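Local atomic coordinates of Sfrice_029225 (Spodoptera frugiperda, PDB entry 6I50), a protein that probably acts as a trimeric cytokine of the tumour necrosis factor family, engaging a receptor of the tumour necrosis factor receptor type. Residues R1-S13 against M148-L160. Residues are numbered along the deposited sequence; the frame is centred on the assembly and turned at random.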
ATOM      1  N   ARG A   1     -19.167 -15.506  -9.230  1.00 63.38           N
ATOM      2  CA  ARG A   1     -18.958 -14.239  -8.537  1.00 58.15           C
ATOM      3  C   ARG A   1     -18.290 -13.223  -9.461  1.00 45.27           C
ATOM      4  O   ARG A   1     -17.181 -13.453  -9.949  1.00 45.86           O
ATOM      5  CB  ARG A   1     -18.116 -14.449  -7.277  1.00 64.10           C
ATOM      6  CG  ARG A   1     -18.565 -13.618  -6.082  1.00 68.25           C
ATOM      7  CD  ARG A   1     -17.971 -14.148  -4.782  1.00 73.07           C
ATOM      8  NE  ARG A   1     -16.538 -14.411  -4.907  1.00 74.76           N
ATOM      9  CZ  ARG A   1     -15.591 -13.488  -4.770  1.00 70.49           C
ATOM     10  NH1 ARG A   1     -15.920 -12.231  -4.497  1.00 67.19           N
ATOM     11  NH2 ARG A   1     -14.314 -13.820  -4.903  1.00 69.76           N
ATOM     12  N   PRO A   2     -18.971 -12.105  -9.708  1.00 40.82           N
ATOM     13  CA  PRO A   2     -18.401 -11.079 -10.590  1.00 31.05           C
ATOM     14  C   PRO A   2     -17.209 -10.391  -9.948  1.00 29.44           C
ATOM     15  O   PRO A   2     -17.192 -10.124  -8.745  1.00 32.94           O
ATOM     16  CB  PRO A   2     -19.562 -10.097 -10.797  1.00 31.64           C
ATOM     17  CG  PRO A   2     -20.788 -10.816 -10.321  1.00 37.98           C
ATOM     18  CD  PRO A   2     -20.324 -11.754  -9.255  1.00 44.46           C
ATOM     19  N   PHE A   3     -16.209 -10.092 -10.774  1.00 21.86           N
ATOM     20  CA  PHE A   3     -14.999  -9.394 -10.343  1.00 18.90           C
ATOM     21  C   PHE A   3     -15.203  -7.921 -10.680  1.00 16.39           C
ATOM     22  O   PHE A   3     -14.865  -7.461 -11.771  1.00 17.50           O
ATOM     23  CB  PHE A   3     -13.772  -9.981 -11.033  1.00 18.86           C
ATOM     24  CG  PHE A   3     -12.463  -9.408 -10.559  1.00 16.75           C
ATOM     25  CD1 PHE A   3     -12.204  -9.251  -9.207  1.00 16.84           C
ATOM     26  CD2 PHE A   3     -11.475  -9.073 -11.469  1.00 15.33           C
ATOM     27  CE1 PHE A   3     -10.987  -8.749  -8.774  1.00 15.59           C
ATOM     28  CE2 PHE A   3     -10.259  -8.566 -11.046  1.00 13.93           C
ATOM     29  CZ  PHE A   3     -10.013  -8.407  -9.697  1.00 14.12           C
ATOM     30  N   ILE A   4     -15.788  -7.182  -9.740  1.00 16.16           N
ATOM     31  CA  ILE A   4     -16.107  -5.766  -9.946  1.00 14.77           C
ATOM     32  C   ILE A   4     -14.853  -4.984  -9.562  1.00 15.69           C
ATOM     33  O   ILE A   4     -14.670  -4.580  -8.414  1.00 13.33           O
ATOM     34  CB  ILE A   4     -17.342  -5.344  -9.155  1.00 16.49           C
ATOM     35  CG1 ILE A   4     -18.532  -6.219  -9.572  1.00 19.28           C
ATOM     36  CG2 ILE A   4     -17.657  -3.865  -9.374  1.00 15.86           C
ATOM     37  CD1 ILE A   4     -19.829  -5.844  -8.916  1.00 23.56           C
ATOM     38  N   ALA A   5     -13.974  -4.771 -10.541  1.00 13.94           N
ATOM     39  CA  ALA A   5     -12.635  -4.272 -10.266  1.00 10.76           C
ATOM     40  C   ALA A   5     -12.058  -3.679 -11.541  1.00 10.81           C
ATOM     41  O   ALA A   5     -12.438  -4.068 -12.645  1.00 12.31           O
ATOM     42  CB  ALA A   5     -11.723  -5.388  -9.745  1.00 10.26           C
ATOM     43  N   ALA A   6     -11.127  -2.747 -11.373  1.00 11.12           N
ATOM     44  CA  ALA A   6     -10.477  -2.104 -12.506  1.00 12.55           C
ATOM     45  C   ALA A   6      -9.154  -1.507 -12.048  1.00 10.60           C
ATOM     46  O   ALA A   6      -9.001  -1.105 -10.891  1.00  9.86           O
ATOM     47  CB  ALA A   6     -11.371  -1.019 -13.125  1.00  9.90           C
ATOM     48  N   HIS A   7      -8.199  -1.457 -12.976  1.00  9.98           N
ATOM     49  CA  HIS A   7      -6.905  -0.835 -12.744  1.00  9.29           C
ATOM     50  C   HIS A   7      -6.617   0.099 -13.908  1.00  9.99           C
ATOM     51  O   HIS A   7      -6.717  -0.312 -15.065  1.00 11.22           O
ATOM     52  CB  HIS A   7      -5.791  -1.880 -12.624  1.00  9.63           C
ATOM     53  CG  HIS A   7      -4.437  -1.292 -12.375  1.00  9.75           C
ATOM     54  ND1 HIS A   7      -3.970  -1.008 -11.109  1.00 10.48           N
ATOM     55  CD2 HIS A   7      -3.452  -0.926 -13.229  1.00 12.36           C
ATOM     56  CE1 HIS A   7      -2.750  -0.508 -11.194  1.00 12.09           C
ATOM     57  NE2 HIS A   7      -2.411  -0.451 -12.469  1.00 13.20           N
ATOM     58  N   PHE A   8      -6.299   1.353 -13.604  1.00  9.08           N
ATOM     59  CA  PHE A   8      -5.972   2.354 -14.613  1.00  8.36           C
ATOM     60  C   PHE A   8      -4.577   2.880 -14.322  1.00 12.21           C
ATOM     61  O   PHE A   8      -4.267   3.212 -13.173  1.00 13.79           O
ATOM     62  CB  PHE A   8      -6.987   3.500 -14.601  1.00 13.69           C
ATOM     63  CG  PHE A   8      -8.410   3.037 -14.624  1.00 13.01           C
ATOM     64  CD1 PHE A   8      -9.021   2.721 -15.826  1.00 17.17           C
ATOM     65  CD2 PHE A   8      -9.126   2.884 -13.444  1.00 11.15           C
ATOM     66  CE1 PHE A   8     -10.335   2.280 -15.858  1.00 17.51           C
ATOM     67  CE2 PHE A   8     -10.442   2.450 -13.467  1.00 13.73           C
ATOM     68  CZ  PHE A   8     -11.041   2.138 -14.680  1.00 15.08           C
ATOM     69  N   HIS A   9      -3.734   2.967 -15.348  1.00 13.15           N
ATOM     70  CA  HIS A   9      -2.359   3.380 -15.107  1.00 11.57           C
ATOM     71  C   HIS A   9      -1.962   4.503 -16.056  1.00 14.57           C
ATOM     72  O   HIS A   9      -2.646   4.792 -17.043  1.00 15.02           O
ATOM     73  CB  HIS A   9      -1.373   2.193 -15.208  1.00 11.64           C
ATOM     74  CG  HIS A   9      -1.440   1.432 -16.498  1.00 17.68           C
ATOM     75  ND1 HIS A   9      -1.231   0.071 -16.560  1.00 15.93           N
ATOM     76  CD2 HIS A   9      -1.650   1.839 -17.772  1.00 19.90           C
ATOM     77  CE1 HIS A   9      -1.331  -0.332 -17.814  1.00 16.89           C
ATOM     78  NE2 HIS A   9      -1.582   0.721 -18.571  1.00 18.70           N
ATOM     79  N   GLY A  10      -0.857   5.162 -15.718  1.00 15.56           N
ATOM     80  CA  GLY A  10      -0.411   6.294 -16.509  1.00 18.32           C
ATOM     81  C   GLY A  10       0.009   5.853 -17.899  1.00 19.35           C
ATOM     82  O   GLY A  10       0.709   4.854 -18.071  1.00 19.02           O
ATOM     83  N   ASN A  11      -0.422   6.618 -18.903  1.00 24.42           N
ATOM     84  CA  ASN A  11      -0.146   6.255 -20.293  1.00 27.69           C
ATOM     85  C   ASN A  11      -0.223   7.515 -21.142  1.00 34.09           C
ATOM     86  O   ASN A  11      -1.322   7.999 -21.429  1.00 37.93           O
ATOM     87  CB  ASN A  11      -1.132   5.199 -20.780  1.00 37.00           C
ATOM     88  CG  ASN A  11      -0.704   4.553 -22.083  1.00 43.84           C
ATOM     89  OD1 ASN A  11       0.120   5.095 -22.818  1.00 46.48           O
ATOM     90  ND2 ASN A  11      -1.265   3.387 -22.375  1.00 46.47           N
ATOM     91  N   THR A  12       0.933   8.025 -21.557  1.00 35.58           N
ATOM     92  CA  THR A  12       1.015   9.240 -22.358  1.00 37.24           C
ATOM     93  C   THR A  12       0.954   8.975 -23.860  1.00 45.74           C
ATOM     94  O   THR A  12       1.295   9.866 -24.644  1.00 52.33           O
ATOM     95  CB  THR A  12       2.301  10.008 -22.027  1.00 39.15           C
ATOM     96  OG1 THR A  12       3.422   9.117 -22.085  1.00 46.45           O
ATOM     97  CG2 THR A  12       2.217  10.630 -20.639  1.00 37.00           C
ATOM     98  N   SER A  13       0.529   7.784 -24.277  1.00 47.99           N
ATOM     99  CA  SER A  13       0.450   7.449 -25.698  1.00 52.82           C
ATOM    100  C   SER A  13      -0.494   8.383 -26.446  1.00 58.74           C
ATOM    101  O   SER A  13      -0.201   8.807 -27.563  1.00 66.87           O
ATOM    102  CB  SER A  13      -0.004   6.001 -25.887  1.00 55.48           C
ATOM    103  OG  SER A  13       1.019   5.096 -25.514  1.00 62.00           O
ATOM    104  N   MET A 148       3.867   9.765 -15.811  1.00 13.45           N
ATOM    105  CA  MET A 148       2.665   8.988 -16.102  1.00 17.03           C
ATOM    106  C   MET A 148       3.032   7.811 -17.006  1.00 20.53           C
ATOM    107  O   MET A 148       2.737   7.765 -18.201  1.00 19.46           O
ATOM    108  CB  MET A 148       1.591   9.878 -16.720  1.00 21.19           C
ATOM    109  CG  MET A 148       1.296  11.127 -15.900  1.00 34.23           C
ATOM    110  SD  MET A 148       1.033  10.718 -14.164  1.00 50.93           S
ATOM    111  CE  MET A 148      -0.300   9.576 -14.348  1.00  9.78           C
ATOM    112  N   GLN A 149       3.706   6.850 -16.389  1.00 16.22           N
ATOM    113  CA  GLN A 149       4.100   5.597 -17.007  1.00 13.12           C
ATOM    114  C   GLN A 149       3.441   4.462 -16.235  1.00 12.50           C
ATOM    115  O   GLN A 149       3.199   4.600 -15.031  1.00 13.13           O
ATOM    116  CB  GLN A 149       5.629   5.435 -17.010  1.00 15.43           C
ATOM    117  CG  GLN A 149       6.358   6.555 -17.764  1.00 19.13           C
ATOM    118  CD  GLN A 149       7.867   6.533 -17.562  1.00 30.10           C
ATOM    119  OE1 GLN A 149       8.362   6.186 -16.492  1.00 39.72           O
ATOM    120  NE2 GLN A 149       8.604   6.906 -18.599  1.00 35.44           N
ATOM    121  N   PRO A 150       3.107   3.346 -16.899  1.00 13.58           N
ATOM    122  CA  PRO A 150       2.176   2.385 -16.280  1.00 14.37           C
ATOM    123  C   PRO A 150       2.679   1.807 -14.973  1.00 14.54           C
ATOM    124  O   PRO A 150       1.891   1.593 -14.045  1.00 13.90           O
ATOM    125  CB  PRO A 150       2.032   1.298 -17.356  1.00 16.49           C
ATOM    126  CG  PRO A 150       2.446   1.947 -18.621  1.00 20.99           C
ATOM    127  CD  PRO A 150       3.502   2.938 -18.257  1.00 16.24           C
ATOM    128  N   GLU A 151       3.976   1.537 -14.878  1.00 15.70           N
ATOM    129  CA  GLU A 151       4.531   0.973 -13.658  1.00 11.66           C
ATOM    130  C   GLU A 151       4.720   2.010 -12.555  1.00 11.44           C
ATOM    131  O   GLU A 151       4.961   1.624 -11.406  1.00 13.51           O
ATOM    132  CB  GLU A 151       5.865   0.288 -13.973  1.00 13.43           C
ATOM    133  CG  GLU A 151       7.052   1.239 -14.163  1.00 16.20           C
ATOM    134  CD  GLU A 151       7.127   1.869 -15.541  1.00 25.73           C
ATOM    135  OE1 GLU A 151       6.213   1.661 -16.375  1.00 21.95           O
ATOM    136  OE2 GLU A 151       8.124   2.578 -15.795  1.00 27.80           O
ATOM    137  N   LYS A 152       4.601   3.301 -12.865  1.00 10.77           N
ATOM    138  CA  LYS A 152       4.924   4.359 -11.910  1.00 11.60           C
ATOM    139  C   LYS A 152       3.698   5.012 -11.275  1.00 12.14           C
ATOM    140  O   LYS A 152       3.718   5.313 -10.077  1.00  9.63           O
ATOM    141  CB  LYS A 152       5.782   5.433 -12.593  1.00 10.73           C
ATOM    142  CG  LYS A 152       7.184   4.947 -12.952  1.00 12.97           C
ATOM    143  CD  LYS A 152       8.111   6.106 -13.296  1.00 16.35           C
ATOM    144  CE  LYS A 152       9.550   5.629 -13.466  1.00 19.83           C
ATOM    145  NZ  LYS A 152       9.732   4.807 -14.702  1.00 18.84           N
ATOM    146  N   SER A 153       2.632   5.249 -12.037  1.00 11.17           N
ATOM    147  CA  SER A 153       1.468   5.977 -11.539  1.00  8.65           C
ATOM    148  C   SER A 153       0.197   5.247 -11.945  1.00 11.09           C
ATOM    149  O   SER A 153       0.084   4.793 -13.088  1.00 12.34           O
ATOM    150  CB  SER A 153       1.435   7.421 -12.071  1.00 12.48           C
ATOM    151  OG  SER A 153       2.568   8.158 -11.630  1.00 11.28           O
ATOM    152  N   PHE A 154      -0.755   5.131 -11.017  1.00  9.84           N
ATOM    153  CA  PHE A 154      -1.947   4.333 -11.296  1.00  9.87           C
ATOM    154  C   PHE A 154      -3.006   4.571 -10.226  1.00 11.19           C
ATOM    155  O   PHE A 154      -2.731   5.116  -9.154  1.00 10.54           O
ATOM    156  CB  PHE A 154      -1.607   2.840 -11.377  1.00  9.65           C
ATOM    157  CG  PHE A 154      -0.705   2.356 -10.265  1.00 11.49           C
ATOM    158  CD1 PHE A 154      -1.226   2.027  -9.023  1.00 13.13           C
ATOM    159  CD2 PHE A 154       0.658   2.215 -10.473  1.00 11.06           C
ATOM    160  CE1 PHE A 154      -0.401   1.583  -8.003  1.00 10.77           C
ATOM    161  CE2 PHE A 154       1.488   1.769  -9.457  1.00 14.08           C
ATOM    162  CZ  PHE A 154       0.954   1.443  -8.221  1.00 11.09           C
ATOM    163  N   ILE A 155      -4.225   4.126 -10.532  1.00 12.55           N
ATOM    164  CA  ILE A 155      -5.339   4.109  -9.586  1.00  9.60           C
ATOM    165  C   ILE A 155      -6.172   2.870  -9.882  1.00  9.13           C
ATOM    166  O   ILE A 155      -6.461   2.567 -11.043  1.00 11.05           O
ATOM    167  CB  ILE A 155      -6.203   5.389  -9.660  1.00  9.72           C
ATOM    168  CG1 ILE A 155      -7.456   5.249  -8.788  1.00 10.83           C
ATOM    169  CG2 ILE A 155      -6.597   5.724 -11.099  1.00 11.39           C
ATOM    170  CD1 ILE A 155      -8.230   6.547  -8.613  1.00  8.88           C
ATOM    171  N   GLY A 156      -6.498   2.113  -8.839  1.00  8.64           N
ATOM    172  CA  GLY A 156      -7.241   0.884  -9.016  1.00  8.36           C
ATOM    173  C   GLY A 156      -8.194   0.676  -7.860  1.00 10.18           C
ATOM    174  O   GLY A 156      -8.064   1.291  -6.795  1.00  9.47           O
ATOM    175  N   LEU A 157      -9.180  -0.184  -8.094  1.00  8.84           N
ATOM    176  CA  LEU A 157     -10.151  -0.480  -7.058  1.00 11.53           C
ATOM    177  C   LEU A 157     -10.739  -1.858  -7.294  1.00 12.81           C
ATOM    178  O   LEU A 157     -10.913  -2.295  -8.436  1.00 11.41           O
ATOM    179  CB  LEU A 157     -11.291   0.550  -6.974  1.00 18.78           C
ATOM    180  CG  LEU A 157     -11.720   1.583  -8.023  1.00 26.48           C
ATOM    181  CD1 LEU A 157     -11.627   1.105  -9.459  1.00 13.71           C
ATOM    182  CD2 LEU A 157     -13.145   2.019  -7.706  1.00 19.52           C
ATOM    183  N   VAL A 158     -11.058  -2.521  -6.185  1.00 13.20           N
ATOM    184  CA  VAL A 158     -11.604  -3.869  -6.180  1.00 10.30           C
ATOM    185  C   VAL A 158     -12.764  -3.876  -5.200  1.00 11.28           C
ATOM    186  O   VAL A 158     -12.575  -3.592  -4.013  1.00 12.01           O
ATOM    187  CB  VAL A 158     -10.553  -4.919  -5.771  1.00 12.07           C
ATOM    188  CG1 VAL A 158     -11.170  -6.316  -5.784  1.00 15.31           C
ATOM    189  CG2 VAL A 158      -9.316  -4.855  -6.669  1.00 14.65           C
ATOM    190  N   LYS A 159     -13.956  -4.222  -5.677  1.00 10.04           N
ATOM    191  CA  LYS A 159     -15.073  -4.346  -4.750  1.00 10.44           C
ATOM    192  C   LYS A 159     -14.880  -5.572  -3.866  1.00 11.66           C
ATOM    193  O   LYS A 159     -14.632  -6.678  -4.360  1.00 15.37           O
ATOM    194  CB  LYS A 159     -16.398  -4.432  -5.497  1.00 12.02           C
ATOM    195  CG  LYS A 159     -17.594  -4.366  -4.560  1.00 13.90           C
ATOM    196  CD  LYS A 159     -18.898  -4.509  -5.310  1.00 20.31           C
ATOM    197  CE  LYS A 159     -20.045  -4.674  -4.334  1.00 28.97           C
ATOM    198  NZ  LYS A 159     -20.932  -5.791  -4.732  1.00 37.23           N
ATOM    199  N   LEU A 160     -14.999  -5.368  -2.553  1.00 10.39           N
ATOM    200  CA  LEU A 160     -14.796  -6.415  -1.559  1.00 10.65           C
ATOM    201  C   LEU A 160     -16.091  -6.976  -1.002  1.00 12.27           C
ATOM    202  O   LEU A 160     -16.141  -8.167  -0.670  1.00 15.07           O
ATOM    203  CB  LEU A 160     -13.965  -5.885  -0.388  1.00 10.32           C
ATOM    204  CG  LEU A 160     -12.604  -5.293  -0.734  1.00 14.36           C
ATOM    205  CD1 LEU A 160     -11.934  -4.821   0.553  1.00 13.32           C
ATOM    206  CD2 LEU A 160     -11.755  -6.320  -1.449  1.00 15.53           C
TER
HETATM  207  O   HOH W   1     -13.663  -9.631  -3.973  1.00 45.70           O
HETATM  208  O   HOH W   2     -15.745  -7.963  -6.777  1.00 21.53           O
HETATM  209  O   HOH W   3       0.373  -0.255 -12.971  1.00 26.45           O
HETATM  210  O   HOH W   4       3.307   6.757 -20.682  1.00 33.21           O
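H9 turns the face of its imidazole to P150, whose CB stands 3.5 Å from the ring centroid and 8° off the normal, a CH-pi contact. CG of H9 lies between its backbone N and carbonyl carbon (chi1 55°), which sets the ring over the proline. Replacing H9 by an alanine would remove the imidazole and is likely to leave P150 CB without its aromatic partner, opening a gap beside the 149-153 turn. H7 extends its ring, CG anti to the backbone N (chi1 -180°), across bare G156, and its CE1 comes 3.5 Å from F154 CB; the two rings meet obliquely. Water 3 links H7 NE2 to P150 O. Beneath these side chains, strands 5-10 and 154-160 run antiparallel. A6 and L157 exchange two N-H...O bonds, as do F8 and I155, with F8 N 2.8 Å from I155 O; K159 N to I4 O and G10 N to S153 O extend the ladder. This is the pairing of an N-terminal and a C-terminal strand in the inner sheet of the TNF jelly roll. On the face with H7 and F154, A5 CB packs 3.9 Å from V158 CG2; on the other, F8 CB lies 4.2 Å from I155 CG2. Further out, Y73 OH binds H7 ND1, and strand 40-42 flanks strand 5-10. A second subunit packs A125 on H7 and A124 on F154, so this face borders the trimer interface.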